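Local coordinates for protein vinylacetyl-CoA Delta-isomerase (Nitrosopumilus maritimus SCM1, PDB 6VJR) that binds FAD and a [4Fe-4S] cluster and probably acts as an oxygen-tolerant 4-hydroxybutyryl-CoA dehydratase with vinylacetyl-CoA delta-isomerase activity, at residues 395-399 with 418-422; 35-41 with 248-253; 111-116 with 350-354. All coordinates share one frame; numbering follows the deposited sequence.

Interaction 1. Residues 395-399 with 418-422. With SO4 (sulfate ion), chain H.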
loop_
_atom_site.group_PDB
_atom_site.type_symbol
_atom_site.label_atom_id
_atom_site.label_comp_id
_atom_site.label_asym_id
_atom_site.label_seq_id
_atom_site.Cartn_x
_atom_site.Cartn_y
_atom_site.Cartn_z
ATOM N N LYS A 395 29.818 -11.155 -23.667
ATOM C CA LYS A 395 30.454 -11.536 -24.931
ATOM C C LYS A 395 30.474 -10.372 -25.924
ATOM O O LYS A 395 31.462 -10.197 -26.641
ATOM C CB LYS A 395 29.751 -12.749 -25.531
ATOM C CG LYS A 395 30.070 -14.029 -24.783
ATOM C CD LYS A 395 29.391 -15.244 -25.386
ATOM C CE LYS A 395 29.975 -16.543 -24.934
ATOM N NZ LYS A 395 29.831 -16.711 -23.500
ATOM N N ASP A 396 29.404 -9.555 -25.944
ATOM C CA ASP A 396 29.415 -8.331 -26.736
ATOM C C ASP A 396 30.376 -7.287 -26.173
ATOM O O ASP A 396 31.090 -6.646 -26.931
ATOM C CB ASP A 396 27.976 -7.887 -26.952
ATOM C CG ASP A 396 27.191 -8.929 -27.732
ATOM O OD1 ASP A 396 27.583 -9.195 -28.885
ATOM O OD2 ASP A 396 26.248 -9.508 -27.171
ATOM N N PHE A 397 30.402 -7.100 -24.854
ATOM C CA PHE A 397 31.326 -6.163 -24.221
ATOM C C PHE A 397 32.803 -6.485 -24.524
ATOM O O PHE A 397 33.638 -5.582 -24.602
ATOM C CB PHE A 397 31.072 -6.193 -22.708
ATOM C CG PHE A 397 31.867 -5.154 -21.955
ATOM C CD1 PHE A 397 31.643 -3.816 -22.207
ATOM C CD2 PHE A 397 32.803 -5.511 -20.998
ATOM C CE1 PHE A 397 32.368 -2.849 -21.523
ATOM C CE2 PHE A 397 33.559 -4.530 -20.354
ATOM C CZ PHE A 397 33.312 -3.213 -20.589
ATOM N N ARG A 398 33.127 -7.772 -24.690
ATOM C CA ARG A 398 34.501 -8.228 -24.901
ATOM C C ARG A 398 34.827 -8.329 -26.395
ATOM O O ARG A 398 35.980 -8.572 -26.769
ATOM C CB ARG A 398 34.755 -9.587 -24.253
ATOM C CG ARG A 398 34.511 -9.627 -22.772
ATOM C CD ARG A 398 35.360 -8.751 -21.969
ATOM N NE ARG A 398 35.116 -9.149 -20.572
ATOM C CZ ARG A 398 35.514 -8.410 -19.548
ATOM N NH1 ARG A 398 35.260 -8.797 -18.308
ATOM N NH2 ARG A 398 36.190 -7.297 -19.785
ATOM N N HIS A 399 33.818 -8.073 -27.250
ATOM C CA HIS A 399 33.968 -8.255 -28.687
ATOM C C HIS A 399 34.814 -7.117 -29.275
ATOM O O HIS A 399 34.665 -5.979 -28.881
ATOM C CB HIS A 399 32.580 -8.283 -29.331
ATOM C CG HIS A 399 32.597 -8.660 -30.769
ATOM N ND1 HIS A 399 32.841 -7.743 -31.767
ATOM C CD2 HIS A 399 32.426 -9.843 -31.375
ATOM C CE1 HIS A 399 32.843 -8.383 -32.933
ATOM N NE2 HIS A 399 32.573 -9.655 -32.722
ATOM N N VAL A 418 32.993 1.599 -17.155
ATOM C CA VAL A 418 31.778 1.028 -17.716
ATOM C C VAL A 418 31.596 -0.419 -17.262
ATOM O O VAL A 418 30.481 -0.832 -16.970
ATOM C CB VAL A 418 31.717 1.186 -19.250
ATOM C CG1 VAL A 418 30.612 0.357 -19.887
ATOM C CG2 VAL A 418 31.550 2.649 -19.609
ATOM N N GLU A 419 32.693 -1.180 -17.118
ATOM C CA GLU A 419 32.552 -2.540 -16.662
ATOM C C GLU A 419 31.909 -2.583 -15.260
ATOM O O GLU A 419 31.128 -3.474 -14.940
ATOM C CB GLU A 419 33.905 -3.233 -16.630
ATOM C CG GLU A 419 33.757 -4.703 -16.283
ATOM C CD GLU A 419 35.019 -5.537 -16.365
ATOM O OE1 GLU A 419 35.916 -5.203 -17.166
ATOM O OE2 GLU A 419 35.122 -6.510 -15.568
ATOM N N ASN A 420 32.273 -1.630 -14.391
ATOM C CA ASN A 420 31.673 -1.597 -13.064
ATOM C C ASN A 420 30.176 -1.269 -13.124
ATOM O O ASN A 420 29.376 -1.855 -12.372
ATOM C CB ASN A 420 32.383 -0.629 -12.131
ATOM C CG ASN A 420 33.790 -1.055 -11.786
ATOM O OD1 ASN A 420 34.143 -2.235 -11.847
ATOM N ND2 ASN A 420 34.566 -0.104 -11.314
ATOM N N ARG A 421 29.769 -0.338 -14.020
ATOM C CA ARG A 421 28.360 -0.042 -14.185
ATOM C C ARG A 421 27.594 -1.266 -14.682
ATOM O O ARG A 421 26.521 -1.568 -14.178
ATOM C CB ARG A 421 28.235 1.176 -15.072
ATOM C CG ARG A 421 26.831 1.714 -15.235
ATOM C CD ARG A 421 26.841 3.111 -15.855
ATOM N NE ARG A 421 25.483 3.643 -16.019
ATOM C CZ ARG A 421 24.757 3.704 -17.140
ATOM N NH1 ARG A 421 25.286 3.330 -18.294
ATOM N NH2 ARG A 421 23.478 4.056 -17.057
ATOM N N MET A 422 28.161 -1.980 -15.645
ATOM C CA MET A 422 27.579 -3.235 -16.098
ATOM C C MET A 422 27.444 -4.245 -14.961
ATOM O O MET A 422 26.407 -4.893 -14.822
ATOM C CB MET A 422 28.348 -3.845 -17.267
ATOM C CG MET A 422 28.337 -2.959 -18.459
ATOM S SD MET A 422 29.190 -3.597 -19.914
ATOM C CE MET A 422 28.690 -5.313 -19.737
HETATM S S SO4 H . 26.230 -18.074 -25.204
HETATM O O1 SO4 H . 25.453 -17.073 -24.528
HETATM O O2 SO4 H . 25.491 -19.314 -25.216
HETATM O O3 SO4 H . 27.470 -18.265 -24.496
HETATM O O4 SO4 H . 26.510 -17.655 -26.560
#
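Met422 lays its sulfur over one face of the Phe397 ring, with SD 3.7 Å from the ring centroid and 25° off the ring normal. The sulfur sits toward the rim, nearest CD1, and the methyl CE reaches back toward CG and CB of the same phenylalanine. Phe397 has CG anti to its backbone nitrogen (chi1 -174°), which carries the ring across to the other helix. There Val418 CG1 comes within 4.0 Å of Phe397 CE1, and the aliphatic start of Glu419, at CB, meets CE2 at the same range. Beyond the ring, the Glu419 carboxylate stands almost perpendicular to the guanidinium of Arg398. The salt bridge between them is long and its hydrogen bond weak: Arg398 NH2 reaches Glu419 OE1 at 3.4 Å, at the guanidinium edge. Each charge has a stronger mate, Glu394 for Arg398 and Arg423 for Glu419, so the pair belongs to a chain of alternating charges. Lys407 adds a cation-pi contact to the phenylalanine. Lys395 NZ makes a weak hydrogen bond of 3.0 Å to O3 of a sulfate probably from the crystallisation liquor, while the Asp396 carboxylate takes backbone N-H groups from Phe22 and Gly23 of a second subunit. The whole is a Met-aromatic contact flanked by a surface ion pair, joining short helix 394-397 to the first turn of helix 418-432 in the C-terminal, acyl-CoA dehydrogenase-like region.

Interaction 2. Residues 35-41 with 248-253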
loop_
_atom_site.group_PDB
_atom_site.type_symbol
_atom_site.label_atom_id
_atom_site.label_comp_id
_atom_site.label_asym_id
_atom_site.label_seq_id
_atom_site.Cartn_x
_atom_site.Cartn_y
_atom_site.Cartn_z
ATOM N N ILE A 35 25.918 -25.578 -10.004
ATOM C CA ILE A 35 25.747 -26.038 -8.634
ATOM C C ILE A 35 26.804 -25.420 -7.719
ATOM O O ILE A 35 26.540 -25.146 -6.542
ATOM C CB ILE A 35 25.762 -27.569 -8.590
ATOM C CG1 ILE A 35 24.711 -28.173 -9.542
ATOM C CG2 ILE A 35 25.614 -28.089 -7.154
ATOM C CD1 ILE A 35 24.700 -29.694 -9.558
ATOM N N ARG A 36 28.001 -25.169 -8.246
ATOM C CA ARG A 36 29.097 -24.738 -7.405
ATOM C C ARG A 36 28.749 -23.456 -6.636
ATOM O O ARG A 36 29.115 -23.318 -5.480
ATOM C CB ARG A 36 30.412 -24.597 -8.167
ATOM C CG ARG A 36 31.582 -24.094 -7.326
ATOM C CD ARG A 36 31.805 -24.958 -6.115
ATOM N NE ARG A 36 33.080 -24.593 -5.496
ATOM C CZ ARG A 36 34.257 -25.129 -5.766
ATOM N NH1 ARG A 36 34.356 -26.096 -6.648
ATOM N NH2 ARG A 36 35.340 -24.653 -5.197
ATOM N N PRO A 37 28.042 -22.450 -7.183
ATOM C CA PRO A 37 27.766 -21.243 -6.386
ATOM C C PRO A 37 27.004 -21.547 -5.096
ATOM O O PRO A 37 27.223 -20.908 -4.078
ATOM C CB PRO A 37 26.952 -20.361 -7.353
ATOM C CG PRO A 37 27.471 -20.814 -8.716
ATOM C CD PRO A 37 27.598 -22.310 -8.581
ATOM N N SER A 38 26.062 -22.515 -5.134
ATOM C CA SER A 38 25.357 -22.880 -3.912
ATOM C C SER A 38 26.283 -23.529 -2.874
ATOM O O SER A 38 26.129 -23.325 -1.666
ATOM C CB SER A 38 24.172 -23.761 -4.215
ATOM O OG SER A 38 24.481 -25.053 -4.712
ATOM N N ILE A 39 27.219 -24.324 -3.350
ATOM C CA ILE A 39 28.247 -24.916 -2.489
ATOM C C ILE A 39 29.070 -23.830 -1.812
ATOM O O ILE A 39 29.413 -23.926 -0.636
ATOM C CB ILE A 39 29.047 -25.946 -3.294
ATOM C CG1 ILE A 39 28.133 -27.167 -3.550
ATOM C CG2 ILE A 39 30.340 -26.328 -2.615
ATOM C CD1 ILE A 39 28.641 -28.106 -4.601
ATOM N N ASN A 40 29.492 -22.857 -2.592
ATOM C CA ASN A 40 30.276 -21.743 -2.083
ATOM C C ASN A 40 29.545 -21.029 -0.953
ATOM O O ASN A 40 30.179 -20.577 0.001
ATOM C CB ASN A 40 30.592 -20.765 -3.200
ATOM C CG ASN A 40 31.591 -21.275 -4.209
ATOM O OD1 ASN A 40 32.363 -22.202 -3.948
ATOM N ND2 ASN A 40 31.630 -20.650 -5.365
ATOM N N ALA A 41 28.238 -20.849 -1.111
ATOM C CA ALA A 41 27.433 -20.208 -0.078
ATOM C C ALA A 41 27.497 -21.023 1.203
ATOM O O ALA A 41 27.686 -20.461 2.276
ATOM C CB ALA A 41 26.021 -19.993 -0.566
ATOM N N ALA A 248 28.341 -13.963 -9.203
ATOM C CA ALA A 248 28.884 -15.166 -9.817
ATOM C C ALA A 248 29.339 -16.197 -8.773
ATOM O O ALA A 248 29.403 -17.397 -9.082
ATOM C CB ALA A 248 30.014 -14.813 -10.714
ATOM N N LYS A 249 29.649 -15.740 -7.565
ATOM C CA LYS A 249 30.236 -16.674 -6.616
ATOM C C LYS A 249 29.211 -17.475 -5.818
ATOM O O LYS A 249 29.520 -18.592 -5.389
ATOM C CB LYS A 249 31.146 -15.962 -5.621
ATOM C CG LYS A 249 31.890 -16.886 -4.669
ATOM C CD LYS A 249 32.979 -16.187 -3.874
ATOM C CE LYS A 249 33.700 -17.172 -3.029
ATOM N NZ LYS A 249 34.682 -16.471 -2.191
ATOM N N PHE A 250 28.002 -16.920 -5.638
ATOM C CA PHE A 250 27.038 -17.482 -4.710
ATOM C C PHE A 250 25.666 -17.602 -5.350
ATOM O O PHE A 250 25.238 -16.714 -6.056
ATOM C CB PHE A 250 26.940 -16.616 -3.451
ATOM C CG PHE A 250 28.258 -16.409 -2.739
ATOM C CD1 PHE A 250 28.842 -17.462 -2.068
ATOM C CD2 PHE A 250 28.847 -15.154 -2.688
ATOM C CE1 PHE A 250 30.014 -17.273 -1.354
ATOM C CE2 PHE A 250 30.008 -14.973 -1.982
ATOM C CZ PHE A 250 30.574 -16.016 -1.282
ATOM N N GLY A 251 24.969 -18.650 -4.951
ATOM C CA GLY A 251 23.588 -18.903 -5.344
ATOM C C GLY A 251 22.941 -19.915 -4.408
ATOM O O GLY A 251 23.570 -20.443 -3.463
ATOM N N GLY A 252 21.697 -20.242 -4.733
ATOM C CA GLY A 252 20.941 -21.223 -3.968
ATOM C C GLY A 252 20.725 -22.497 -4.775
ATOM O O GLY A 252 21.205 -22.641 -5.898
ATOM N N GLN A 253 20.080 -23.469 -4.135
ATOM C CA GLN A 253 19.881 -24.784 -4.722
ATOM C C GLN A 253 18.580 -25.344 -4.174
ATOM O O GLN A 253 18.399 -25.357 -2.952
ATOM C CB GLN A 253 21.002 -25.737 -4.260
ATOM C CG GLN A 253 20.712 -27.229 -4.478
ATOM C CD GLN A 253 21.844 -28.092 -3.966
ATOM O OE1 GLN A 253 21.791 -28.671 -2.872
ATOM N NE2 GLN A 253 22.891 -28.145 -4.766
HETATM O O HOH W 1 24.173 -22.900 -7.404
#
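The Phe250 ring turns an edge to helix 36-51: CD1 is 3.6 Å from Ala41 N, and CE1 lies beside Asn40 O. Over the centre of one face of this ring sits CG of its own neighbour Lys249, and Leu474 of a third subunit also packs on the phenylalanine. At the edge of a second flat group, the Arg36 guanidinium of the same helix, Asn40 OD1 lies in plane and accepts from NE, which comes in tilted from the amide carbonyl plane. This is the N-terminal end of a helix laid against the irregular loop leading into strand 254-259, close to the iron-sulfur site: Ser38 O accepts a hydrogen bond from NE2 of Gln99, a residue of the cluster pocket. Asn40 ties the two sides together. Its ND2 donates to Lys249 O at 2.9 Å, nearly straight at 163° and on a lone pair of the carbonyl, while Arg36 holds the other end of the amide and so fixes which way it is flipped. A leucine in place of Asn40 would probably leave Lys249 O and Arg36 NE without their mate and that end of the loop less firmly held. Further along, Gly251 N makes a weak hydrogen bond of 3.3 Å to Pro37 O, and Ser38 CA points its hydrogen at Gly251 O, 3.1 Å away. Ser38 OG (chi1 67°) donates to a lone pair of Ile35 O at 2.8 Å.

Interaction 3. Residues 111-116 with 350-354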
loop_
_atom_site.group_PDB
_atom_site.type_symbol
_atom_site.label_atom_id
_atom_site.label_comp_id
_atom_site.label_asym_id
_atom_site.label_seq_id
_atom_site.Cartn_x
_atom_site.Cartn_y
_atom_site.Cartn_z
ATOM N N HIS A 111 13.930 -31.049 18.956
ATOM C CA HIS A 111 14.417 -31.251 20.308
ATOM C C HIS A 111 13.248 -31.219 21.299
ATOM O O HIS A 111 13.085 -32.127 22.120
ATOM C CB HIS A 111 15.462 -30.187 20.637
ATOM C CG HIS A 111 16.158 -30.391 21.924
ATOM N ND1 HIS A 111 15.578 -30.037 23.120
ATOM C CD2 HIS A 111 17.375 -30.914 22.223
ATOM C CE1 HIS A 111 16.453 -30.310 24.108
ATOM N NE2 HIS A 111 17.545 -30.846 23.592
ATOM N N SER A 112 12.376 -30.212 21.177
ATOM C CA SER A 112 11.231 -30.100 22.074
ATOM C C SER A 112 10.133 -31.111 21.735
ATOM O O SER A 112 9.503 -31.651 22.631
ATOM C CB SER A 112 10.675 -28.695 22.119
ATOM O OG SER A 112 10.108 -28.297 20.883
ATOM N N THR A 113 9.884 -31.357 20.449
ATOM C CA THR A 113 8.775 -32.208 20.046
ATOM C C THR A 113 9.046 -33.656 20.474
ATOM O O THR A 113 8.168 -34.320 21.020
ATOM C CB THR A 113 8.527 -32.101 18.549
ATOM O OG1 THR A 113 8.274 -30.742 18.199
ATOM C CG2 THR A 113 7.324 -32.949 18.181
ATOM N N THR A 114 10.253 -34.186 20.222
ATOM C CA THR A 114 10.576 -35.573 20.589
ATOM C C THR A 114 10.401 -35.793 22.091
ATOM O O THR A 114 9.944 -36.857 22.517
ATOM C CB THR A 114 11.981 -35.964 20.147
ATOM O OG1 THR A 114 12.920 -35.018 20.648
ATOM C CG2 THR A 114 12.078 -36.145 18.643
ATOM N N PHE A 115 10.815 -34.806 22.894
ATOM C CA PHE A 115 10.667 -34.865 24.335
ATOM C C PHE A 115 9.205 -35.088 24.723
ATOM O O PHE A 115 8.898 -35.923 25.590
ATOM C CB PHE A 115 11.252 -33.591 24.951
ATOM C CG PHE A 115 11.234 -33.601 26.470
ATOM C CD1 PHE A 115 10.084 -33.267 27.167
ATOM C CD2 PHE A 115 12.379 -33.887 27.196
ATOM C CE1 PHE A 115 10.086 -33.201 28.535
ATOM C CE2 PHE A 115 12.365 -33.851 28.576
ATOM C CZ PHE A 115 11.219 -33.512 29.241
ATOM N N GLU A 116 8.307 -34.359 24.041
ATOM C CA GLU A 116 6.894 -34.397 24.368
ATOM C C GLU A 116 6.245 -35.682 23.866
ATOM O O GLU A 116 5.374 -36.185 24.551
ATOM C CB GLU A 116 6.175 -33.128 23.934
ATOM C CG GLU A 116 6.627 -31.960 24.814
ATOM C CD GLU A 116 5.972 -30.611 24.586
ATOM O OE1 GLU A 116 4.723 -30.602 24.663
ATOM O OE2 GLU A 116 6.692 -29.595 24.404
ATOM N N MET A 350 11.158 -24.294 26.568
ATOM C CA MET A 350 10.316 -25.465 26.431
ATOM C C MET A 350 10.642 -26.533 27.461
ATOM O O MET A 350 11.693 -26.504 28.091
ATOM C CB MET A 350 10.441 -26.023 25.016
ATOM C CG MET A 350 10.173 -24.958 23.986
ATOM S SD MET A 350 8.503 -24.246 24.044
ATOM C CE MET A 350 7.665 -25.665 23.369
ATOM N N LYS A 351 9.762 -27.537 27.575
ATOM C CA LYS A 351 10.001 -28.601 28.552
ATOM C C LYS A 351 11.368 -29.276 28.385
ATOM O O LYS A 351 11.958 -29.690 29.389
ATOM C CB LYS A 351 8.873 -29.625 28.486
ATOM C CG LYS A 351 7.502 -29.138 28.942
ATOM C CD LYS A 351 6.485 -30.263 28.807
ATOM C CE LYS A 351 5.102 -29.853 29.095
ATOM N NZ LYS A 351 4.234 -31.013 28.902
ATOM N N SER A 352 11.828 -29.481 27.133
ATOM C CA SER A 352 13.101 -30.158 26.873
ATOM C C SER A 352 14.344 -29.332 27.224
ATOM O O SER A 352 15.451 -29.872 27.228
ATOM C CB SER A 352 13.172 -30.550 25.419
ATOM O OG SER A 352 13.273 -29.412 24.584
ATOM N N GLY A 353 14.171 -28.012 27.412
ATOM C CA GLY A 353 15.261 -27.101 27.703
ATOM C C GLY A 353 15.573 -26.130 26.569
ATOM O O GLY A 353 16.206 -25.097 26.815
ATOM N N VAL A 354 15.185 -26.486 25.336
ATOM C CA VAL A 354 15.387 -25.596 24.202
ATOM C C VAL A 354 14.479 -24.369 24.351
ATOM O O VAL A 354 13.383 -24.463 24.873
ATOM C CB VAL A 354 15.160 -26.297 22.841
ATOM C CG1 VAL A 354 13.714 -26.723 22.641
ATOM C CG2 VAL A 354 15.621 -25.471 21.661
HETATM O O HOH W 2 9.586 -29.962 25.056
HETATM O O HOH W 3 7.312 -27.387 25.987
#
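His111, Ser112 and Phe115 of helix 101-121 receive a type I beta turn, Met350 to Gly353, in a helix-to-turn contact between parts 234 residues apart in the chain. Ser352, the third residue of the turn, makes most of the contact. Its OG meets His111 ND1 at 2.8 Å, at the imidazole edge, and either atom could be the donor; CG of the histidine is anti to the backbone nitrogen (chi1 -173°), which turns the ND1 edge to the serine. The Ser352 backbone lies over one face of the Phe115 ring in a CH-pi contact, CA 4.0 Å from the centroid and 18° off the normal; Lys351 O covers the same face nearer the rim. Val354 CG1 closes against Ser112 CB at 3.7 Å. Two waters bridge further polar groups across the contact. Water 2 accepts from Ser352 N and donates to Ser112 O and Glu116 OE2, while water 3 links Lys351 N to the same carboxylate oxygen, 2.8 Å from the water. Arg284 forms a salt bridge to Glu116 OE2 as well, and Lys351 pairs with Glu119. Gly353 has a positive phi (111°), where a CB would jam against the carbonyl O of Ser352. The arrangement is a tight turn between short strands 348-349 and 355-356, seated on a helix of the N-terminal region.

How the interactions relate
From the N terminus, residues 35-41 open interaction 2, and 111-116 open interaction 3 before the first loop has closed. Residues 248-253 then close interaction 2, and 350-354 close interaction 3, so these two long loops cross. Interaction 1 follows in series, closing a short excursion that includes helix 402-409. Interaction 2 ties helix 36-51 to the loop before strand 254-259, interaction 3 helix 101-121 to the turn between strands 348-349 and 355-356, bridging the two family regions, and interaction 1 helix 394-397 to helix 418-432. Interactions 1 and 2 share one side of the chain, with centres about 23 Å apart; interaction 3 is on the opposite side, its centre about 55 Å from that of interaction 1.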